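PDB 4YHC: sterol regulatory element-binding protein cleavage-activating protein from Schizosaccharomyces pombe, which acts as an escort protein required for processing of the Sre1 protein when sterol or oxygen is scarce, this chain being its WD40 domain. Local coordinates for residues A[78-84]-A[119-125]; A[92-98]-A[109-113]; A[147-153]-A[165-171]. The protein carries 9 engineered substitutions. All blocks are in the same frame, centred on the assembly; numbering follows the deposited sequence.

All three contacts lie in two successive four-stranded blades of the WD40 propeller, on the same side of the chain's centre. Contact 1 joins the blades, setting the innermost strand 79-82 beside its counterpart 121-127. Contact 2 is the outer hairpin of the earlier blade, strands 96-101 and 106-112; along the chain it is nested inside the loop that contact 1 closes. Contact 3 follows in series and pairs strands 148-156 and 161-170 of the later blade. The centres of contacts 1 and 2 are about 12 Å apart, and the two meet at Phe-92 and Tyr-113. Contact 3 is centred about 14 Å from contact 1. Waters thus join the two blades at their inner strands, while direct backbone bonds hold each outer hairpin together.

Contact 1 (A[78-84]-A[119-125]); sequences KAIALDP and SKLNVFW
Trp-125 lays one face of its indole against Asp-83 where the innermost strands of two adjacent WD40 propeller blades, 79-82 and 121-125, come together. The two strand segments point almost the same way, at 16°, with axes 6.5 Å apart at closest approach, wider than the spacing of directly bonded strands. Water bridges the backbones instead: three molecules each donate to a carbonyl of the first segment and accept from an amide of the second. Water 1 links Lys-78 O to Leu-121 N, water 2 more loosely links Ile-80 O to Val-123 N, and water 3 links Leu-82 O to Trp-125 N, a step of two residues each time. One direct polar link joins the segments, from Lys-78 NZ to Ser-119 O, but its modelled length is implausibly short and Ser-119 is poorly ordered, leaving its geometry doubtful.

Apolar contacts fill the middle. With CG1 of Val-123 anti to the backbone N (chi1 178°), its two methyls divide between two alanines: CG2 sits 3.8 Å from Ala-79 CB, while CG1 reaches Ala-81 CB at 4.1 Å. Leu-121 CB also meets Ala-79 CB, and Leu-121 CG meets Lys-78 CD.

At the indole, Ala-81 CB lies at the ring edge, in plane, and Pro-84 CD touches Trp-125 CB. NE1 is bonded to Ser-90 OG, which helps hold the ring's rotation; the Asp-83 carboxylate turns away to the amides of Gln-85, Asn-87 and Tyr-88. Asp-83 CB is left over the indole in a CH-pi contact, 3.7 Å from the centroid of the Trp-125 six-membered ring and 26° off its normal.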
loop_
_atom_site.group_PDB
_atom_site.type_symbol
_atom_site.label_atom_id
_atom_site.label_comp_id
_atom_site.label_asym_id
_atom_site.label_seq_id
_atom_site.Cartn_x
_atom_site.Cartn_y
_atom_site.Cartn_z
ATOM N N LYS A 78 -8.379 -8.918 14.882
ATOM C CA LYS A 78 -7.299 -9.539 14.197
ATOM C C LYS A 78 -7.018 -8.888 12.820
ATOM O O LYS A 78 -5.936 -9.055 12.310
ATOM C CB LYS A 78 -7.653 -11.004 13.917
ATOM C CG LYS A 78 -7.707 -12.002 15.066
ATOM C CD LYS A 78 -7.647 -13.428 14.466
ATOM C CE LYS A 78 -6.901 -14.448 15.306
ATOM N NZ LYS A 78 -6.330 -15.530 14.448
ATOM N N ALA A 79 -8.009 -8.283 12.161
ATOM C CA ALA A 79 -7.736 -7.695 10.819
ATOM C C ALA A 79 -8.795 -6.690 10.463
ATOM O O ALA A 79 -9.909 -6.723 10.990
ATOM C CB ALA A 79 -7.737 -8.763 9.738
ATOM N N ILE A 80 -8.382 -5.774 9.594
ATOM C CA ILE A 80 -9.251 -4.796 8.990
ATOM C C ILE A 80 -8.986 -4.714 7.516
ATOM O O ILE A 80 -7.872 -4.943 7.095
ATOM C CB ILE A 80 -9.050 -3.401 9.615
ATOM C CG1 ILE A 80 -9.998 -2.412 8.938
ATOM C CG2 ILE A 80 -7.602 -2.895 9.457
ATOM C CD1 ILE A 80 -9.888 -1.017 9.506
ATOM N N ALA A 81 -10.002 -4.405 6.723
ATOM C CA ALA A 81 -9.777 -4.185 5.313
ATOM C C ALA A 81 -10.902 -3.388 4.724
ATOM O O ALA A 81 -12.017 -3.346 5.283
ATOM C CB ALA A 81 -9.567 -5.478 4.599
ATOM N N LEU A 82 -10.582 -2.628 3.683
ATOM C CA LEU A 82 -11.561 -1.808 2.996
ATOM C C LEU A 82 -11.806 -2.333 1.658
ATOM O O LEU A 82 -10.873 -2.870 1.028
ATOM C CB LEU A 82 -11.019 -0.393 2.806
ATOM C CG LEU A 82 -10.896 0.514 4.024
ATOM C CD1 LEU A 82 -9.499 0.439 4.557
ATOM C CD2 LEU A 82 -11.116 1.942 3.589
ATOM N N ASP A 83 -13.020 -2.145 1.150
ATOM C CA ASP A 83 -13.238 -2.517 -0.228
ATOM C C ASP A 83 -12.472 -1.496 -1.129
ATOM O O ASP A 83 -12.108 -0.393 -0.672
ATOM C CB ASP A 83 -14.734 -2.585 -0.560
ATOM C CG ASP A 83 -15.337 -1.238 -0.920
ATOM O OD1 ASP A 83 -15.549 -0.400 -0.026
ATOM O OD2 ASP A 83 -15.583 -1.031 -2.115
ATOM N N PRO A 84 -12.244 -1.859 -2.385
ATOM C CA PRO A 84 -11.445 -1.004 -3.228
ATOM C C PRO A 84 -12.010 0.359 -3.502
ATOM O O PRO A 84 -11.248 1.246 -3.761
ATOM C CB PRO A 84 -11.287 -1.818 -4.547
ATOM C CG PRO A 84 -11.757 -3.184 -4.261
ATOM C CD PRO A 84 -12.663 -3.092 -3.080
ATOM N N SER A 119 -3.425 -17.550 14.988
ATOM C CA SER A 119 -3.328 -17.403 13.556
ATOM C C SER A 119 -3.330 -15.915 13.278
ATOM O O SER A 119 -4.098 -15.159 13.872
ATOM C CB SER A 119 -4.512 -18.075 12.866
ATOM O OG SER A 119 -4.191 -18.390 11.527
ATOM N N LYS A 120 -2.414 -15.512 12.421
ATOM C CA LYS A 120 -2.345 -14.179 11.900
ATOM C C LYS A 120 -3.186 -14.146 10.601
ATOM O O LYS A 120 -3.081 -15.031 9.781
ATOM C CB LYS A 120 -0.878 -13.817 11.631
ATOM C CG LYS A 120 -0.197 -13.092 12.786
ATOM C CD LYS A 120 -0.023 -13.926 14.060
ATOM C CE LYS A 120 0.210 -13.028 15.275
ATOM N NZ LYS A 120 1.148 -13.579 16.293
ATOM N N LEU A 121 -4.004 -13.117 10.444
ATOM C CA LEU A 121 -4.845 -12.967 9.256
ATOM C C LEU A 121 -4.402 -11.869 8.312
ATOM O O LEU A 121 -4.003 -10.797 8.755
ATOM C CB LEU A 121 -6.267 -12.606 9.666
ATOM C CG LEU A 121 -7.051 -13.597 10.483
ATOM C CD1 LEU A 121 -8.522 -13.200 10.332
ATOM C CD2 LEU A 121 -6.839 -15.045 10.050
ATOM N N ASN A 122 -4.551 -12.119 7.024
ATOM C CA ASN A 122 -4.585 -11.048 6.047
ATOM C C ASN A 122 -5.911 -11.141 5.323
ATOM O O ASN A 122 -6.288 -12.255 4.971
ATOM C CB ASN A 122 -3.437 -11.225 5.098
ATOM C CG ASN A 122 -3.142 -9.978 4.314
ATOM O OD1 ASN A 122 -3.623 -8.885 4.644
ATOM N ND2 ASN A 122 -2.348 -10.130 3.252
ATOM N N VAL A 123 -6.643 -10.013 5.154
ATOM C CA VAL A 123 -7.938 -10.006 4.489
ATOM C C VAL A 123 -8.003 -9.078 3.302
ATOM O O VAL A 123 -7.495 -8.010 3.401
ATOM C CB VAL A 123 -9.025 -9.557 5.478
ATOM C CG1 VAL A 123 -10.360 -9.510 4.749
ATOM C CG2 VAL A 123 -9.108 -10.517 6.648
ATOM N N PHE A 124 -8.630 -9.474 2.196
ATOM C CA PHE A 124 -8.653 -8.676 0.966
ATOM C C PHE A 124 -10.024 -8.775 0.411
ATOM O O PHE A 124 -10.570 -9.848 0.400
ATOM C CB PHE A 124 -7.845 -9.328 -0.201
ATOM C CG PHE A 124 -6.558 -9.867 0.188
ATOM C CD1 PHE A 124 -5.567 -9.042 0.556
ATOM C CD2 PHE A 124 -6.333 -11.227 0.137
ATOM C CE1 PHE A 124 -4.347 -9.530 0.902
ATOM C CE2 PHE A 124 -5.127 -11.740 0.501
ATOM C CZ PHE A 124 -4.127 -10.887 0.895
ATOM N N TRP A 125 -10.547 -7.674 -0.091
ATOM C CA TRP A 125 -11.759 -7.644 -0.906
ATOM C C TRP A 125 -11.424 -7.709 -2.396
ATOM O O TRP A 125 -10.530 -6.984 -2.874
ATOM C CB TRP A 125 -12.446 -6.312 -0.701
ATOM C CG TRP A 125 -13.060 -6.070 0.666
ATOM C CD1 TRP A 125 -12.407 -5.947 1.828
ATOM C CD2 TRP A 125 -14.417 -5.833 0.945
ATOM N NE1 TRP A 125 -13.262 -5.623 2.817
ATOM C CE2 TRP A 125 -14.517 -5.541 2.297
ATOM C CE3 TRP A 125 -15.564 -5.777 0.160
ATOM C CZ2 TRP A 125 -15.754 -5.259 2.939
ATOM C CZ3 TRP A 125 -16.790 -5.444 0.768
ATOM C CH2 TRP A 125 -16.881 -5.225 2.141
HETATM O O HOH W 1 -4.014 -11.257 12.480
HETATM O O HOH W 2 -5.833 -7.491 6.752
HETATM O O HOH W 3 -9.238 -5.244 0.638
#

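Contact 2 (A[92-98]-A[109-113])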
loop_
_atom_site.group_PDB
_atom_site.type_symbol
_atom_site.label_atom_id
_atom_site.label_comp_id
_atom_site.label_asym_id
_atom_site.label_seq_id
_atom_site.Cartn_x
_atom_site.Cartn_y
_atom_site.Cartn_z
ATOM N N PHE A 92 -12.421 -7.988 11.569
ATOM C CA PHE A 92 -12.407 -9.357 12.025
ATOM C C PHE A 92 -11.924 -9.397 13.449
ATOM O O PHE A 92 -10.796 -8.949 13.754
ATOM C CB PHE A 92 -11.431 -10.210 11.184
ATOM C CG PHE A 92 -11.968 -10.570 9.824
ATOM C CD1 PHE A 92 -12.087 -9.601 8.837
ATOM C CD2 PHE A 92 -12.337 -11.903 9.527
ATOM C CE1 PHE A 92 -12.606 -9.916 7.606
ATOM C CE2 PHE A 92 -12.843 -12.212 8.298
ATOM C CZ PHE A 92 -13.004 -11.220 7.343
ATOM N N SER A 93 -12.765 -9.919 14.335
ATOM C CA SER A 93 -12.312 -10.298 15.680
ATOM C C SER A 93 -11.807 -11.742 15.636
ATOM O O SER A 93 -11.665 -12.315 14.537
ATOM C CB SER A 93 -13.460 -10.124 16.685
ATOM O OG SER A 93 -14.534 -11.022 16.357
ATOM N N LYS A 94 -11.519 -12.355 16.799
ATOM C CA LYS A 94 -11.073 -13.727 16.807
ATOM C C LYS A 94 -12.119 -14.714 16.251
ATOM O O LYS A 94 -11.740 -15.720 15.661
ATOM C CB LYS A 94 -10.604 -14.173 18.205
ATOM C CG LYS A 94 -11.700 -14.246 19.267
ATOM C CD LYS A 94 -11.155 -14.585 20.670
ATOM C CE LYS A 94 -12.202 -14.226 21.738
ATOM N NZ LYS A 94 -11.664 -14.143 23.128
ATOM N N ASP A 95 -13.408 -14.417 16.410
ATOM C CA ASP A 95 -14.458 -15.321 15.941
ATOM C C ASP A 95 -15.539 -14.699 15.088
ATOM O O ASP A 95 -16.440 -15.411 14.639
ATOM C CB ASP A 95 -15.134 -16.061 17.113
ATOM C CG ASP A 95 -15.731 -15.148 18.153
ATOM O OD1 ASP A 95 -16.155 -14.021 17.846
ATOM O OD2 ASP A 95 -15.772 -15.580 19.327
ATOM N N THR A 96 -15.463 -13.393 14.827
ATOM C CA THR A 96 -16.568 -12.728 14.101
ATOM C C THR A 96 -16.079 -11.732 13.071
ATOM O O THR A 96 -15.098 -10.997 13.314
ATOM C CB THR A 96 -17.449 -12.018 15.135
ATOM O OG1 THR A 96 -17.622 -12.878 16.269
ATOM C CG2 THR A 96 -18.792 -11.628 14.581
ATOM N N LEU A 97 -16.763 -11.689 11.933
ATOM C CA LEU A 97 -16.546 -10.639 10.977
ATOM C C LEU A 97 -17.743 -9.709 10.922
ATOM O O LEU A 97 -18.932 -10.124 11.066
ATOM C CB LEU A 97 -16.165 -11.206 9.611
ATOM C CG LEU A 97 -17.235 -11.762 8.699
ATOM C CD1 LEU A 97 -17.854 -10.756 7.754
ATOM C CD2 LEU A 97 -16.610 -12.891 7.881
ATOM N N PHE A 98 -17.420 -8.440 10.750
ATOM C CA PHE A 98 -18.386 -7.388 10.732
ATOM C C PHE A 98 -18.179 -6.565 9.491
ATOM O O PHE A 98 -17.078 -6.109 9.229
ATOM C CB PHE A 98 -18.145 -6.496 11.947
ATOM C CG PHE A 98 -18.085 -7.196 13.295
ATOM C CD1 PHE A 98 -16.906 -7.655 13.812
ATOM C CD2 PHE A 98 -19.207 -7.235 14.129
ATOM C CE1 PHE A 98 -16.809 -8.207 15.073
ATOM C CE2 PHE A 98 -19.125 -7.771 15.417
ATOM C CZ PHE A 98 -17.922 -8.285 15.883
ATOM N N LEU A 109 -23.697 -6.474 8.256
ATOM C CA LEU A 109 -23.638 -7.920 8.407
ATOM C C LEU A 109 -22.661 -8.275 9.493
ATOM O O LEU A 109 -21.649 -7.565 9.729
ATOM C CB LEU A 109 -23.279 -8.570 7.060
ATOM C CG LEU A 109 -23.022 -10.064 6.986
ATOM C CD1 LEU A 109 -23.332 -10.571 5.604
ATOM C CD2 LEU A 109 -21.581 -10.416 7.306
ATOM N N GLN A 110 -23.002 -9.350 10.184
ATOM C CA GLN A 110 -22.147 -9.963 11.175
ATOM C C GLN A 110 -22.181 -11.457 10.949
ATOM O O GLN A 110 -23.250 -12.001 10.760
ATOM C CB GLN A 110 -22.640 -9.601 12.545
ATOM C CG GLN A 110 -21.887 -10.239 13.683
ATOM C CD GLN A 110 -22.447 -9.803 15.017
ATOM O OE1 GLN A 110 -23.019 -8.747 15.105
ATOM N NE2 GLN A 110 -22.248 -10.596 16.057
ATOM N N HIS A 111 -21.027 -12.128 11.021
ATOM C CA HIS A 111 -20.906 -13.529 10.621
ATOM C C HIS A 111 -19.805 -14.199 11.389
ATOM O O HIS A 111 -18.684 -13.663 11.436
ATOM C CB HIS A 111 -20.589 -13.656 9.132
ATOM C CG HIS A 111 -20.682 -15.056 8.622
ATOM N ND1 HIS A 111 -21.875 -15.612 8.210
ATOM C CD2 HIS A 111 -19.733 -16.011 8.442
ATOM C CE1 HIS A 111 -21.658 -16.853 7.798
ATOM N NE2 HIS A 111 -20.366 -17.122 7.943
ATOM N N SER A 112 -20.082 -15.382 11.973
ATOM C CA SER A 112 -19.064 -16.009 12.798
ATOM C C SER A 112 -18.181 -16.958 11.979
ATOM O O SER A 112 -18.631 -17.499 10.992
ATOM C CB SER A 112 -19.696 -16.638 14.011
ATOM O OG SER A 112 -20.250 -15.578 14.767
ATOM N N TYR A 113 -16.898 -17.076 12.326
ATOM C CA TYR A 113 -15.944 -17.660 11.382
ATOM C C TYR A 113 -14.878 -18.359 12.184
ATOM O O TYR A 113 -14.569 -17.932 13.305
ATOM C CB TYR A 113 -15.373 -16.583 10.394
ATOM C CG TYR A 113 -14.231 -15.781 10.968
ATOM C CD1 TYR A 113 -14.455 -14.667 11.780
ATOM C CD2 TYR A 113 -12.933 -16.155 10.720
ATOM C CE1 TYR A 113 -13.427 -14.000 12.370
ATOM C CE2 TYR A 113 -11.913 -15.480 11.279
ATOM C CZ TYR A 113 -12.154 -14.419 12.119
ATOM O OH TYR A 113 -11.058 -13.769 12.676
#
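Tyr-113 turns its ring back alongside the turn 93-96, against Phe-92. With chi1 at 82°, CG stands between the backbone N and the carbonyl carbon, which brings the end of the ring in against residues 93-96. From CB outward, CD1 lies 3.5 Å from Asp-95 C, and CE1 is 3.2 Å from Thr-96 N. CZ meets Phe-92 CD2 at 3.6 Å, the edge of Phe-92 pointing at the Tyr-113 face in a T-shaped pair with planes at 80°. At the tip, OH donates to Ser-93 O, near the ring plane, in a bond modelled doubtfully short, and has a weak bond with Ser-115 OG. A phenylalanine in its place would probably leave Ser-93 O without this donor and the ring less firmly tied to the turn.

The turn is also pinned from within, by an ST motif in which Ser-93 OG accepts from Thr-96 N. The backbones pair beyond it: Tyr-113 N donates to Asp-95 O (2.9 Å), and Leu-97 exchanges two bonds with His-111, that from Leu-97 N being almost straight at 178°. Thr-96 CG2 packs 3.5 Å from Gln-110 CG. This antiparallel pairing forms the outer hairpin of a four-stranded WD40 propeller blade.

Contact 3 (A[147-153]-A[165-171])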
loop_
_atom_site.group_PDB
_atom_site.type_symbol
_atom_site.label_atom_id
_atom_site.label_comp_id
_atom_site.label_asym_id
_atom_site.label_seq_id
_atom_site.Cartn_x
_atom_site.Cartn_y
_atom_site.Cartn_z
ATOM N N GLY A 147 -1.477 -21.262 6.397
ATOM C CA GLY A 147 -1.503 -21.819 5.060
ATOM C C GLY A 147 -2.898 -22.055 4.555
ATOM O O GLY A 147 -3.079 -22.472 3.436
ATOM N N GLU A 148 -3.875 -21.727 5.378
ATOM C CA GLU A 148 -5.301 -21.805 5.050
ATOM C C GLU A 148 -5.772 -20.530 4.327
ATOM O O GLU A 148 -5.461 -19.436 4.761
ATOM C CB GLU A 148 -6.034 -21.946 6.380
ATOM C CG GLU A 148 -7.228 -22.840 6.407
ATOM C CD GLU A 148 -7.246 -23.725 7.647
ATOM O OE1 GLU A 148 -6.308 -23.605 8.483
ATOM O OE2 GLU A 148 -8.194 -24.553 7.775
ATOM N N ILE A 149 -6.487 -20.680 3.219
ATOM C CA ILE A 149 -7.103 -19.572 2.535
ATOM C C ILE A 149 -8.575 -19.866 2.357
ATOM O O ILE A 149 -8.938 -20.848 1.673
ATOM C CB ILE A 149 -6.522 -19.384 1.133
ATOM C CG1 ILE A 149 -5.049 -19.087 1.218
ATOM C CG2 ILE A 149 -7.224 -18.255 0.405
ATOM C CD1 ILE A 149 -4.381 -19.162 -0.117
ATOM N N GLN A 150 -9.410 -18.962 2.885
ATOM C CA GLN A 150 -10.862 -19.026 2.758
ATOM C C GLN A 150 -11.388 -17.925 1.875
ATOM O O GLN A 150 -10.977 -16.736 1.965
ATOM C CB GLN A 150 -11.537 -18.929 4.122
ATOM C CG GLN A 150 -10.978 -19.901 5.143
ATOM C CD GLN A 150 -11.604 -19.777 6.498
ATOM O OE1 GLN A 150 -12.798 -19.583 6.616
ATOM N NE2 GLN A 150 -10.794 -19.913 7.544
ATOM N N VAL A 151 -12.327 -18.284 1.016
ATOM C CA VAL A 151 -12.977 -17.262 0.194
ATOM C C VAL A 151 -14.473 -17.259 0.299
ATOM O O VAL A 151 -15.123 -18.285 0.168
ATOM C CB VAL A 151 -12.464 -17.185 -1.261
ATOM C CG1 VAL A 151 -11.400 -18.223 -1.560
ATOM C CG2 VAL A 151 -13.571 -17.092 -2.272
ATOM N N PHE A 152 -14.972 -16.074 0.654
ATOM C CA PHE A 152 -16.350 -15.846 0.970
ATOM C C PHE A 152 -16.963 -15.062 -0.142
ATOM O O PHE A 152 -16.356 -14.166 -0.699
ATOM C CB PHE A 152 -16.496 -15.059 2.223
ATOM C CG PHE A 152 -16.068 -15.784 3.469
ATOM C CD1 PHE A 152 -14.791 -15.689 3.937
ATOM C CD2 PHE A 152 -17.000 -16.474 4.244
ATOM C CE1 PHE A 152 -14.395 -16.321 5.102
ATOM C CE2 PHE A 152 -16.626 -17.075 5.423
ATOM C CZ PHE A 152 -15.326 -17.003 5.862
ATOM N N SER A 153 -18.176 -15.432 -0.511
ATOM C CA SER A 153 -18.937 -14.619 -1.459
ATOM C C SER A 153 -19.816 -13.715 -0.631
ATOM O O SER A 153 -20.536 -14.168 0.278
ATOM C CB SER A 153 -19.809 -15.476 -2.390
ATOM O OG SER A 153 -20.558 -14.613 -3.215
ATOM N N LEU A 165 -19.187 -18.954 2.712
ATOM C CA LEU A 165 -17.881 -19.585 2.473
ATOM C C LEU A 165 -17.976 -20.401 1.233
ATOM O O LEU A 165 -18.753 -21.322 1.191
ATOM C CB LEU A 165 -17.540 -20.482 3.655
ATOM C CG LEU A 165 -16.101 -21.005 3.857
ATOM C CD1 LEU A 165 -15.933 -22.477 3.518
ATOM C CD2 LEU A 165 -15.044 -20.176 3.133
ATOM N N VAL A 166 -17.284 -20.029 0.171
ATOM C CA VAL A 166 -17.448 -20.739 -1.091
ATOM C C VAL A 166 -16.236 -21.624 -1.392
ATOM O O VAL A 166 -16.385 -22.659 -1.985
ATOM C CB VAL A 166 -17.782 -19.831 -2.308
ATOM C CG1 VAL A 166 -19.240 -19.409 -2.312
ATOM C CG2 VAL A 166 -16.899 -18.623 -2.387
ATOM N N GLU A 167 -15.035 -21.244 -0.972
ATOM C CA GLU A 167 -13.853 -22.027 -1.300
ATOM C C GLU A 167 -12.992 -22.044 -0.099
ATOM O O GLU A 167 -13.083 -21.144 0.745
ATOM C CB GLU A 167 -13.072 -21.384 -2.403
ATOM C CG GLU A 167 -13.728 -21.391 -3.747
ATOM C CD GLU A 167 -13.611 -22.721 -4.458
ATOM O OE1 GLU A 167 -13.233 -23.742 -3.843
ATOM O OE2 GLU A 167 -13.916 -22.726 -5.648
ATOM N N LYS A 168 -12.151 -23.066 -0.014
ATOM C CA LYS A 168 -11.182 -23.158 1.043
ATOM C C LYS A 168 -9.975 -23.861 0.522
ATOM O O LYS A 168 -10.112 -24.895 -0.089
ATOM C CB LYS A 168 -11.755 -23.955 2.163
ATOM C CG LYS A 168 -10.874 -23.977 3.386
ATOM C CD LYS A 168 -11.725 -24.258 4.604
ATOM C CE LYS A 168 -10.950 -24.054 5.888
ATOM N NZ LYS A 168 -11.876 -24.341 7.023
ATOM N N PHE A 169 -8.787 -23.332 0.745
ATOM C CA PHE A 169 -7.600 -23.994 0.236
ATOM C C PHE A 169 -6.626 -24.141 1.364
ATOM O O PHE A 169 -6.689 -23.434 2.369
ATOM C CB PHE A 169 -6.933 -23.196 -0.863
ATOM C CG PHE A 169 -7.870 -22.673 -1.931
ATOM C CD1 PHE A 169 -8.731 -23.515 -2.608
ATOM C CD2 PHE A 169 -7.835 -21.327 -2.303
ATOM C CE1 PHE A 169 -9.579 -23.015 -3.594
ATOM C CE2 PHE A 169 -8.675 -20.835 -3.301
ATOM C CZ PHE A 169 -9.541 -21.690 -3.946
ATOM N N GLN A 170 -5.684 -25.051 1.182
ATOM C CA GLN A 170 -4.686 -25.294 2.169
ATOM C C GLN A 170 -3.363 -25.401 1.439
ATOM O O GLN A 170 -3.222 -26.148 0.484
ATOM C CB GLN A 170 -4.993 -26.587 2.924
ATOM C CG GLN A 170 -3.887 -26.966 3.911
ATOM C CD GLN A 170 -3.697 -25.897 4.976
ATOM O OE1 GLN A 170 -4.677 -25.315 5.454
ATOM N NE2 GLN A 170 -2.448 -25.621 5.346
ATOM N N LEU A 171 -2.395 -24.639 1.905
ATOM C CA LEU A 171 -1.066 -24.691 1.363
ATOM C C LEU A 171 -0.232 -25.648 2.222
ATOM O O LEU A 171 -0.475 -25.800 3.403
ATOM C CB LEU A 171 -0.443 -23.286 1.371
ATOM C CG LEU A 171 -0.597 -22.466 0.091
ATOM C CD1 LEU A 171 -2.007 -22.437 -0.478
ATOM C CD2 LEU A 171 -0.098 -21.052 0.342
#
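Val-151 O accepts two amides of the opposite strand, Val-166 N at 2.8 Å and Glu-167 N at the longer 3.2 Å. This is a classic beta bulge: Val-166 and Glu-167 both face Val-151, and the register slips by one before Phe-152 pairs with Leu-165. The second donor lies in the carbonyl plane on a lone pair, while the first approaches nearly in line with the C=O bond, so that two successive amides converge on one oxygen. Val-151 N completes the grip with an almost straight bond to Glu-167 O (179°).

Beyond the bulge the pairing is regular. Ile-149 and Phe-169 form a hydrogen-bonded pair with bonds both ways, and Leu-171 N donates to Gly-147 O at 2.7 Å. At the backbone conformation of Gly-147 a CB would probably collide with the preceding carbonyl and lie tight against Leu-171 O and Gln-170 NE2.

On the face of Gln-150 and Phe-152, Leu-165 has CG anti to its backbone N (chi1 -165°), and CD2 sits centrally over the Phe-152 ring, 4.1 Å from the centroid and 9° off the normal, a CH-pi contact. Farther along, Glu-148 OE2 and Lys-168 NZ form a long salt bridge (3.8 Å), and OE2 also has a long, weak ion pair with Lys-116. Val-151 CG1 meets Glu-167 CB on the other face, and its CG2 lies 3.7 Å from Val-166 CG2 at the bulge.

Strand 148-156 is bonded on its far side to strand 136-144, whereas strand 161-170 ends the four-stranded sheet as its outermost member. Phe-169 stacks on Tyr-201, and Ile-149 and Leu-171 touch Ser-191 of strand 187-193, so this hairpin also packs against the following propeller blade.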